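Local coordinates for caspase recruitment domain-containing protein 19 (Homo sapiens, PDB 4FH0) that associates with BCL10 through its caspase recruitment domain, the part given here, and helps inhibit the effects of BCL10-induced NF-kappa-B activation, at residues A[28-36]-A[80-89]; A[43-52]-A[64-72]. The protein carries 2 engineered substitutions. All coordinates share one frame; numbering follows the deposited sequence. Where two conformers were deposited one is given.

Contact 1: residues A[28-36]-A[80-89]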
loop_
_atom_site.group_PDB
_atom_site.type_symbol
_atom_site.label_atom_id
_atom_site.label_comp_id
_atom_site.label_asym_id
_atom_site.label_seq_id
_atom_site.Cartn_x
_atom_site.Cartn_y
_atom_site.Cartn_z
ATOM N N GLN A 28 -7.858 -4.137 -5.979
ATOM C CA GLN A 28 -7.566 -2.923 -5.208
ATOM C C GLN A 28 -6.070 -2.680 -5.120
ATOM O O GLN A 28 -5.607 -1.553 -5.281
ATOM C CB GLN A 28 -8.182 -3.008 -3.801
ATOM C CG GLN A 28 -9.708 -2.968 -3.782
ATOM C CD GLN A 28 -10.258 -3.301 -2.407
ATOM O OE1 GLN A 28 -9.854 -4.265 -1.784
ATOM N NE2 GLN A 28 -11.179 -2.480 -1.920
ATOM N N VAL A 29 -5.316 -3.728 -4.819
ATOM C CA VAL A 29 -3.881 -3.585 -4.703
ATOM C C VAL A 29 -3.288 -3.128 -6.041
ATOM O O VAL A 29 -2.391 -2.280 -6.095
ATOM C CB VAL A 29 -3.230 -4.893 -4.209
ATOM C CG1 VAL A 29 -1.706 -4.808 -4.293
ATOM C CG2 VAL A 29 -3.722 -5.183 -2.781
ATOM N N ASP A 30 -3.763 -3.718 -7.130
ATOM C CA ASP A 30 -3.229 -3.352 -8.428
ATOM C C ASP A 30 -3.445 -1.871 -8.706
ATOM O O ASP A 30 -2.546 -1.204 -9.240
ATOM C CB ASP A 30 -3.873 -4.202 -9.517
ATOM C CG ASP A 30 -3.539 -5.665 -9.385
ATOM O OD1 ASP A 30 -2.654 -6.041 -8.555
ATOM O OD2 ASP A 30 -4.195 -6.438 -10.106
ATOM N N ARG A 31 -4.621 -1.352 -8.358
ATOM C CA ARG A 31 -4.898 0.059 -8.593
ATOM C C ARG A 31 -4.081 0.962 -7.676
ATOM O O ARG A 31 -3.683 2.049 -8.085
ATOM C CB ARG A 31 -6.376 0.346 -8.422
ATOM C CG ARG A 31 -7.187 -0.302 -9.514
ATOM C CD ARG A 31 -8.637 -0.164 -9.257
ATOM N NE ARG A 31 -9.407 -0.681 -10.372
ATOM C CZ ARG A 31 -10.667 -1.093 -10.292
ATOM N NH1 ARG A 31 -11.324 -1.093 -9.135
ATOM N NH2 ARG A 31 -11.270 -1.530 -11.377
ATOM N N ILE A 32 -3.852 0.529 -6.434
ATOM C CA ILE A 32 -3.011 1.267 -5.522
ATOM C C ILE A 32 -1.586 1.355 -6.077
ATOM O O ILE A 32 -0.961 2.419 -6.040
ATOM C CB ILE A 32 -3.034 0.599 -4.137
ATOM C CG1 ILE A 32 -4.411 0.838 -3.491
ATOM C CG2 ILE A 32 -1.941 1.147 -3.250
ATOM C CD1 ILE A 32 -4.702 -0.018 -2.259
ATOM N N ILE A 33 -1.074 0.244 -6.586
ATOM C CA ILE A 33 0.261 0.225 -7.154
ATOM C C ILE A 33 0.344 1.199 -8.326
ATOM O O ILE A 33 1.311 1.963 -8.459
ATOM C CB ILE A 33 0.642 -1.185 -7.571
ATOM C CG1 ILE A 33 0.975 -1.990 -6.321
ATOM C CG2 ILE A 33 1.836 -1.187 -8.539
ATOM C CD1 ILE A 33 0.938 -3.461 -6.554
ATOM N N LEU A 34 -0.680 1.199 -9.172
ATOM C CA LEU A 34 -0.693 2.131 -10.296
ATOM C C LEU A 34 -0.710 3.583 -9.835
ATOM O O LEU A 34 -0.002 4.421 -10.382
ATOM C CB LEU A 34 -1.848 1.836 -11.217
ATOM C CG LEU A 34 -1.567 0.558 -12.004
ATOM C CD1 LEU A 34 -2.754 0.249 -12.864
ATOM C CD2 LEU A 34 -0.313 0.701 -12.849
ATOM N N GLN A 35 -1.482 3.867 -8.802
ATOM C CA GLN A 35 -1.528 5.199 -8.226
ATOM C C GLN A 35 -0.145 5.646 -7.743
ATOM O O GLN A 35 0.224 6.803 -7.886
ATOM C CB GLN A 35 -2.500 5.205 -7.053
ATOM C CG GLN A 35 -2.889 6.565 -6.612
ATOM C CD GLN A 35 -3.668 7.259 -7.701
ATOM O OE1 GLN A 35 -4.535 6.661 -8.349
ATOM N NE2 GLN A 35 -3.347 8.492 -7.928
ATOM N N LEU A 36 0.611 4.706 -7.180
ATOM C CA LEU A 36 1.934 4.997 -6.660
ATOM C C LEU A 36 3.018 5.007 -7.752
ATOM O O LEU A 36 4.158 5.383 -7.483
ATOM C CB LEU A 36 2.300 3.970 -5.608
ATOM C CG LEU A 36 1.435 3.952 -4.365
ATOM C CD1 LEU A 36 1.794 2.746 -3.479
ATOM C CD2 LEU A 36 1.583 5.279 -3.611
ATOM N N GLU A 80 1.526 9.053 0.650
ATOM C CA GLU A 80 0.960 8.763 -0.656
ATOM C C GLU A 80 0.214 7.441 -0.642
ATOM O O GLU A 80 -0.809 7.310 -1.299
ATOM C CB GLU A 80 2.047 8.782 -1.735
ATOM C CG GLU A 80 2.685 10.145 -1.926
ATOM C CD GLU A 80 1.703 11.206 -2.418
ATOM O OE1 GLU A 80 0.706 10.871 -3.095
ATOM O OE2 GLU A 80 1.941 12.391 -2.134
ATOM N N PHE A 81 0.725 6.455 0.087
ATOM C CA PHE A 81 0.010 5.200 0.205
ATOM C C PHE A 81 -1.382 5.426 0.798
ATOM O O PHE A 81 -2.361 4.872 0.308
ATOM C CB PHE A 81 0.781 4.184 1.047
ATOM C CG PHE A 81 -0.014 2.962 1.330
ATOM C CD1 PHE A 81 -0.168 1.976 0.370
ATOM C CD2 PHE A 81 -0.639 2.803 2.552
ATOM C CE1 PHE A 81 -0.937 0.839 0.639
ATOM C CE2 PHE A 81 -1.432 1.702 2.795
ATOM C CZ PHE A 81 -1.569 0.712 1.848
ATOM N N TYR A 82 -1.485 6.215 1.869
ATOM C CA TYR A 82 -2.794 6.453 2.473
ATOM C C TYR A 82 -3.735 7.144 1.508
ATOM O O TYR A 82 -4.926 6.850 1.491
ATOM C CB TYR A 82 -2.692 7.216 3.785
ATOM C CG TYR A 82 -2.348 6.284 4.931
ATOM C CD1 TYR A 82 -1.041 6.081 5.333
ATOM C CD2 TYR A 82 -3.335 5.579 5.588
ATOM C CE1 TYR A 82 -0.742 5.205 6.362
ATOM C CE2 TYR A 82 -3.041 4.716 6.632
ATOM C CZ TYR A 82 -1.750 4.516 7.010
ATOM O OH TYR A 82 -1.435 3.626 8.026
ATOM N N ARG A 83 -3.221 8.061 0.701
ATOM C CA ARG A 83 -4.072 8.689 -0.289
ATOM C C ARG A 83 -4.545 7.659 -1.315
ATOM O O ARG A 83 -5.720 7.622 -1.681
ATOM C CB ARG A 83 -3.368 9.850 -0.982
ATOM C CG ARG A 83 -4.247 10.413 -2.117
ATOM C CD ARG A 83 -3.827 11.803 -2.518
ATOM N NE ARG A 83 -4.410 12.239 -3.792
ATOM C CZ ARG A 83 -3.842 12.021 -4.975
ATOM N NH1 ARG A 83 -2.691 11.361 -5.047
ATOM N NH2 ARG A 83 -4.408 12.459 -6.084
ATOM N N ALA A 84 -3.651 6.787 -1.763
ATOM C CA ALA A 84 -4.015 5.761 -2.733
ATOM C C ALA A 84 -5.049 4.798 -2.163
ATOM O O ALA A 84 -5.961 4.327 -2.861
ATOM C CB ALA A 84 -2.757 4.998 -3.186
ATOM N N LEU A 85 -4.898 4.473 -0.886
ATOM C CA LEU A 85 -5.852 3.613 -0.198
ATOM C C LEU A 85 -7.226 4.268 -0.104
ATOM O O LEU A 85 -8.254 3.621 -0.293
ATOM C CB LEU A 85 -5.331 3.274 1.197
ATOM C CG LEU A 85 -6.060 2.189 1.967
ATOM C CD1 LEU A 85 -5.775 0.814 1.398
ATOM C CD2 LEU A 85 -5.680 2.258 3.451
ATOM N N TYR A 86 -7.264 5.558 0.205
ATOM C CA TYR A 86 -8.529 6.294 0.171
ATOM C C TYR A 86 -9.178 6.204 -1.202
ATOM O O TYR A 86 -10.379 5.930 -1.327
ATOM C CB TYR A 86 -8.339 7.774 0.531
ATOM C CG TYR A 86 -9.544 8.604 0.139
ATOM C CD1 TYR A 86 -10.707 8.555 0.865
ATOM C CD2 TYR A 86 -9.507 9.410 -0.979
ATOM C CE1 TYR A 86 -11.812 9.281 0.484
ATOM C CE2 TYR A 86 -10.605 10.151 -1.372
ATOM C CZ TYR A 86 -11.755 10.079 -0.637
ATOM O OH TYR A 86 -12.863 10.808 -0.990
ATOM N N ILE A 87 -8.399 6.422 -2.245
ATOM C CA ILE A 87 -8.971 6.426 -3.605
ATOM C C ILE A 87 -9.536 5.056 -3.997
ATOM O O ILE A 87 -10.654 4.976 -4.530
ATOM C CB ILE A 87 -7.930 6.876 -4.668
ATOM C CG1 ILE A 87 -7.527 8.324 -4.401
ATOM C CG2 ILE A 87 -8.483 6.686 -6.097
ATOM C CD1 ILE A 87 -6.339 8.769 -5.198
ATOM N N HIS A 88 -8.766 3.989 -3.752
ATOM C CA HIS A 88 -9.105 2.668 -4.283
ATOM C C HIS A 88 -9.679 1.650 -3.300
ATOM O O HIS A 88 -10.126 0.582 -3.718
ATOM C CB HIS A 88 -7.875 2.091 -4.987
ATOM C CG HIS A 88 -7.448 2.909 -6.157
ATOM N ND1 HIS A 88 -8.251 3.080 -7.265
ATOM C CD2 HIS A 88 -6.329 3.634 -6.381
ATOM C CE1 HIS A 88 -7.635 3.861 -8.131
ATOM N NE2 HIS A 88 -6.474 4.224 -7.615
ATOM N N ALA A 89 -9.672 1.948 -2.025
ATOM C CA ALA A 89 -10.210 1.070 -0.999
ATOM C C ALA A 89 -10.820 1.846 0.144
ATOM O O ALA A 89 -10.500 1.664 1.218
ATOM C CB ALA A 89 -9.128 0.136 -0.452
HETATM O O HOH W 1 -10.640 -0.369 -6.238
#
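I32 and A84 meet where helices 28-36 and 80-88 pass closest, their axes 9.1 Å apart and crossing at 134°. The small methyl of A84 is consistent with the close approach of the backbones. Two side chains of helix 28-36 fill hollows in the other helix as knobs into holes. I32 drops among F81, A84, L85 and H88. Its CG2 branch, anti to the backbone N, lies 3.9 Å from A84 CB and also touches F81 CE1. Its other branch carries CD1 to L85 CD1, and the two side chains run side by side. Q35 is the second knob, seated among R83, A84, I87 and H88. Its chain bends at chi2 (65°), which lays CG against A84 CB and turns the amide toward the imidazole. H88 NE2 donates to Q35 OE1 over 3.2 Å, with an N-H...O angle of 158°. The oxygen lies near the ring plane, while the donor is somewhat tilted from the amide plane.

H88 is itself a flat wedge. R31 CB sits over one face, 3.6 Å from the ring centroid, as a CH-pi contact; I87 CG2 of its own helix covers the opposite face. The ring is thus clamped on both faces and tied at its edge. Where 28-36 begins and 80-88 ends, Q28 OE1 accepts from S25 N, and Q28 NE2 rests 3.6 Å from A89 CB. Water 1 links R31 NH1 to H88 O. At the other end of the contact, L36 CD2 packs 4.0 Å from E80 CB, and L36 CD1 lies at the edge of the F81 ring.

The apolar side faces the core of the helical CARD bundle. There F81 also packs on L11 and L18 of helix 7-18 and on M67 (engineered) and L70 of helix 59-73. L85 touches L18 as well.

Contact 2: residues A[43-52]-A[64-72]. Engineered in segment 64-72: M67 (natural residue Leu).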
loop_
_atom_site.group_PDB
_atom_site.type_symbol
_atom_site.label_atom_id
_atom_site.label_comp_id
_atom_site.label_asym_id
_atom_site.label_seq_id
_atom_site.Cartn_x
_atom_site.Cartn_y
_atom_site.Cartn_z
ATOM N N ILE A 43 6.266 6.939 -6.351
ATOM C CA ILE A 43 6.702 6.166 -5.203
ATOM C C ILE A 43 7.295 4.828 -5.629
ATOM O O ILE A 43 8.258 4.340 -5.015
ATOM C CB ILE A 43 5.525 5.966 -4.260
ATOM C CG1 ILE A 43 4.969 7.335 -3.827
ATOM C CG2 ILE A 43 5.906 5.111 -3.066
ATOM C CD1 ILE A 43 5.993 8.302 -3.328
ATOM N N LEU A 44 6.741 4.244 -6.689
ATOM C CA LEU A 44 7.197 2.961 -7.219
ATOM C C LEU A 44 7.632 3.086 -8.658
ATOM O O LEU A 44 6.889 3.598 -9.497
ATOM C CB LEU A 44 6.086 1.922 -7.134
ATOM C CG LEU A 44 5.538 1.588 -5.747
ATOM C CD1 LEU A 44 4.379 0.587 -5.891
ATOM C CD2 LEU A 44 6.622 1.045 -4.833
ATOM N N THR A 45 8.838 2.607 -8.944
ATOM C CA THR A 45 9.304 2.560 -10.314
ATOM C C THR A 45 8.498 1.530 -11.104
ATOM O O THR A 45 7.772 0.730 -10.521
ATOM C CB THR A 45 10.779 2.135 -10.367
ATOM O OG1 THR A 45 10.892 0.793 -9.890
ATOM C CG2 THR A 45 11.642 3.061 -9.528
ATOM N N ASN A 46 8.636 1.526 -12.425
ATOM C CA ASN A 46 7.957 0.522 -13.225
ATOM C C ASN A 46 8.357 -0.894 -12.823
ATOM O O ASN A 46 7.509 -1.762 -12.723
ATOM C CB ASN A 46 8.246 0.726 -14.715
ATOM C CG ASN A 46 7.513 1.911 -15.296
ATOM O OD1 ASN A 46 6.845 2.671 -14.588
ATOM N ND2 ASN A 46 7.641 2.082 -16.595
ATOM N N LYS A 47 9.645 -1.127 -12.578
ATOM C CA LYS A 47 10.067 -2.469 -12.179
ATOM C C LYS A 47 9.492 -2.864 -10.818
ATOM O O LYS A 47 9.066 -3.999 -10.624
ATOM C CB LYS A 47 11.595 -2.613 -12.198
ATOM N N GLU A 48 9.452 -1.920 -9.889
ATOM C CA GLU A 48 8.865 -2.202 -8.572
ATOM C C GLU A 48 7.376 -2.471 -8.693
ATOM O O GLU A 48 6.833 -3.375 -8.043
ATOM C CB GLU A 48 9.103 -1.046 -7.608
ATOM C CG GLU A 48 10.546 -0.986 -7.157
ATOM C CD GLU A 48 10.925 0.296 -6.475
ATOM O OE1 GLU A 48 10.196 1.306 -6.598
ATOM O OE2 GLU A 48 11.992 0.291 -5.820
ATOM N N ALA A 49 6.685 -1.669 -9.494
ATOM C CA ALA A 49 5.269 -1.909 -9.708
ATOM C C ALA A 49 5.017 -3.314 -10.263
ATOM O O ALA A 49 4.067 -3.974 -9.864
ATOM C CB ALA A 49 4.687 -0.863 -10.643
ATOM N N GLU A 50 5.839 -3.758 -11.204
ATOM C CA GLU A 50 5.625 -5.069 -11.793
ATOM C C GLU A 50 5.860 -6.160 -10.759
ATOM O O GLU A 50 5.137 -7.134 -10.715
ATOM C CB GLU A 50 6.518 -5.279 -13.022
ATOM C CG GLU A 50 6.230 -4.333 -14.182
ATOM C CD GLU A 50 4.796 -4.371 -14.691
ATOM O OE1 GLU A 50 4.096 -5.410 -14.580
ATOM O OE2 GLU A 50 4.367 -3.328 -15.232
ATOM N N LYS A 51 6.872 -5.984 -9.919
ATOM C CA LYS A 51 7.138 -6.919 -8.836
ATOM C C LYS A 51 5.928 -7.042 -7.900
ATOM O O LYS A 51 5.509 -8.155 -7.543
ATOM C CB LYS A 51 8.368 -6.447 -8.048
ATOM C CG LYS A 51 8.668 -7.249 -6.793
ATOM C CD LYS A 51 9.962 -6.788 -6.152
ATOM N N PHE A 52 5.360 -5.909 -7.492
ATOM C CA PHE A 52 4.237 -5.954 -6.565
ATOM C C PHE A 52 2.909 -6.395 -7.190
ATOM O O PHE A 52 1.978 -6.722 -6.465
ATOM C CB PHE A 52 4.114 -4.617 -5.846
ATOM C CG PHE A 52 5.267 -4.333 -4.910
ATOM C CD1 PHE A 52 5.636 -5.238 -3.928
ATOM C CD2 PHE A 52 5.988 -3.161 -5.009
ATOM C CE1 PHE A 52 6.692 -4.977 -3.091
ATOM C CE2 PHE A 52 7.044 -2.891 -4.135
ATOM C CZ PHE A 52 7.389 -3.810 -3.195
ATOM N N CYS A 64 2.854 -7.437 2.188
ATOM C CA CYS A 64 3.779 -7.274 3.292
ATOM C C CYS A 64 5.082 -6.662 2.791
ATOM O O CYS A 64 5.680 -5.828 3.468
ATOM C CB CYS A 64 4.056 -8.614 3.965
ATOM S SG CYS A 64 2.667 -9.299 4.920
ATOM N N ASP A 65 5.536 -7.085 1.616
ATOM C CA ASP A 65 6.762 -6.522 1.056
ATOM C C ASP A 65 6.558 -5.055 0.677
ATOM O O ASP A 65 7.446 -4.243 0.858
ATOM C CB ASP A 65 7.254 -7.337 -0.147
ATOM C CG ASP A 65 7.810 -8.676 0.248
ATOM O OD1 ASP A 65 8.040 -8.910 1.450
ATOM O OD2 ASP A 65 8.009 -9.497 -0.669
ATOM N N LEU A 66 5.377 -4.709 0.179
ATOM C CA LEU A 66 5.072 -3.312 -0.126
ATOM C C LEU A 66 5.097 -2.485 1.155
ATOM O O LEU A 66 5.651 -1.384 1.182
ATOM C CB LEU A 66 3.721 -3.196 -0.834
ATOM C CG LEU A 66 3.303 -1.755 -1.151
ATOM C CD1 LEU A 66 4.270 -1.050 -2.054
ATOM C CD2 LEU A 66 1.899 -1.751 -1.762
HETATM N N MSE A 67 4.495 -3.004 2.220
HETATM C CA MSE A 67 4.514 -2.269 3.476
HETATM C C MSE A 67 5.929 -2.034 3.964
HETATM O O MSE A 67 6.246 -0.939 4.406
HETATM C CB MSE A 67 3.729 -2.995 4.563
HETATM C CG MSE A 67 2.276 -3.234 4.234
HETATM SE SE MSE A 67 1.268 -1.584 3.862
HETATM C CE MSE A 67 1.106 -1.798 1.946
ATOM N N SER A 68 6.784 -3.053 3.872
ATOM C CA SER A 68 8.167 -2.894 4.287
ATOM C C SER A 68 8.868 -1.849 3.442
ATOM O O SER A 68 9.649 -1.054 3.947
ATOM C CB SER A 68 8.907 -4.217 4.185
ATOM O OG SER A 68 8.356 -5.169 5.068
ATOM N N HIS A 69 8.622 -1.883 2.142
ATOM C CA HIS A 69 9.206 -0.921 1.232
ATOM C C HIS A 69 8.821 0.512 1.592
ATOM O O HIS A 69 9.679 1.392 1.652
ATOM C CB HIS A 69 8.762 -1.273 -0.184
ATOM C CG HIS A 69 9.249 -0.319 -1.226
ATOM N ND1 HIS A 69 10.250 -0.645 -2.108
ATOM C CD2 HIS A 69 8.861 0.937 -1.540
ATOM C CE1 HIS A 69 10.468 0.377 -2.916
ATOM N NE2 HIS A 69 9.650 1.356 -2.584
ATOM N N LEU A 70 7.536 0.746 1.855
ATOM C CA LEU A 70 7.067 2.088 2.175
ATOM C C LEU A 70 7.605 2.548 3.517
ATOM O O LEU A 70 8.003 3.703 3.659
ATOM C CB LEU A 70 5.543 2.116 2.178
ATOM C CG LEU A 70 4.855 1.829 0.846
ATOM C CD1 LEU A 70 3.396 1.532 1.079
ATOM C CD2 LEU A 70 5.019 2.993 -0.121
ATOM N N GLN A 71 7.593 1.663 4.508
ATOM C CA GLN A 71 8.103 2.029 5.828
ATOM C C GLN A 71 9.567 2.431 5.774
ATOM O O GLN A 71 9.987 3.361 6.495
ATOM C CB GLN A 71 7.889 0.888 6.837
ATOM C CG GLN A 71 6.406 0.631 7.127
ATOM C CD GLN A 71 6.111 -0.689 7.802
ATOM O OE1 GLN A 71 6.997 -1.357 8.294
ATOM N NE2 GLN A 71 4.845 -1.051 7.845
ATOM N N ARG A 72 10.361 1.750 4.950
ATOM C CA ARG A 72 11.792 2.091 4.871
ATOM C C ARG A 72 12.046 3.366 4.061
ATOM O O ARG A 72 13.043 4.069 4.280
ATOM C CB ARG A 72 12.628 0.898 4.351
ATOM C CG ARG A 72 12.597 0.605 2.857
ATOM C CD ARG A 72 13.622 -0.495 2.464
ATOM N NE ARG A 72 13.381 -1.758 3.170
ATOM C CZ ARG A 72 12.685 -2.795 2.694
ATOM N NH1 ARG A 72 12.142 -2.759 1.487
ATOM N NH2 ARG A 72 12.520 -3.877 3.443
HETATM O O HOH W 2 10.755 3.067 -4.756
HETATM O O HOH W 3 9.479 4.381 -2.601
#
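F52 and L66 form the tight part of this contact. L66 CD1 stands over one face of the F52 ring, 4.2 Å from its centroid, in a CH-pi contact. The rim atom F52 CE1 lies 3.5 Å from L66 N, close against the backbone of helix 64-72. D65 CB meets the same ring at its edge. Deeper in, L44 CD1 touches L66 CD1, and I43 CG2 meets L70 CD2 at 3.7 Å. I33 and L36 of helix 26-37 back this apolar layer.

The other side is wetter and looser, and H69 stands at the border. With CG anti to the backbone N (chi1 178°), its ring is carried toward F52 and E48. F52 points its edge at the H69 face in an offset edge-to-face pair, planes 82° apart. E48 OE2 comes to 3.3 Å from H69 CE1 at the ring edge, and the carboxylate stands nearly upright to the ring. Waters 2 and 3 both bind H69 NE2 and I43 O; water 2 also lies 2.6 Å from E48 OE1.

E48 OE1 accepts from T45 N at 3.0 Å, and T45 OG1 accepts from E48 N, a capping box that starts helix 46-52. With an alanine in place of E48, T45 N would probably lose its acceptor, and the H69 edge its carboxylate neighbour. The nearby carboxylate may favour a protonated H69, but no direct salt bridge joins them.

Contacts 1 and 2 hold different helix pairs but share one core. Helix 26-37 is followed in the chain by segment 43-52, and L36 O probably accepts hydrogen bonds from both I43 N and L44 N. I33, which points away from contact 1, packs on A49 and F52. Contact 1 is larger, 568 against 323 Å², but only partly buried, with R31, R83 and I87 exposed. Contact 2 is the more buried; its helix axes lie farther apart, and the F52 ring reaches across. Each has an apolar inside and a histidine toward the outside. H88 bonds directly to an amide; two waters lie between H69 NE2 and I43 O.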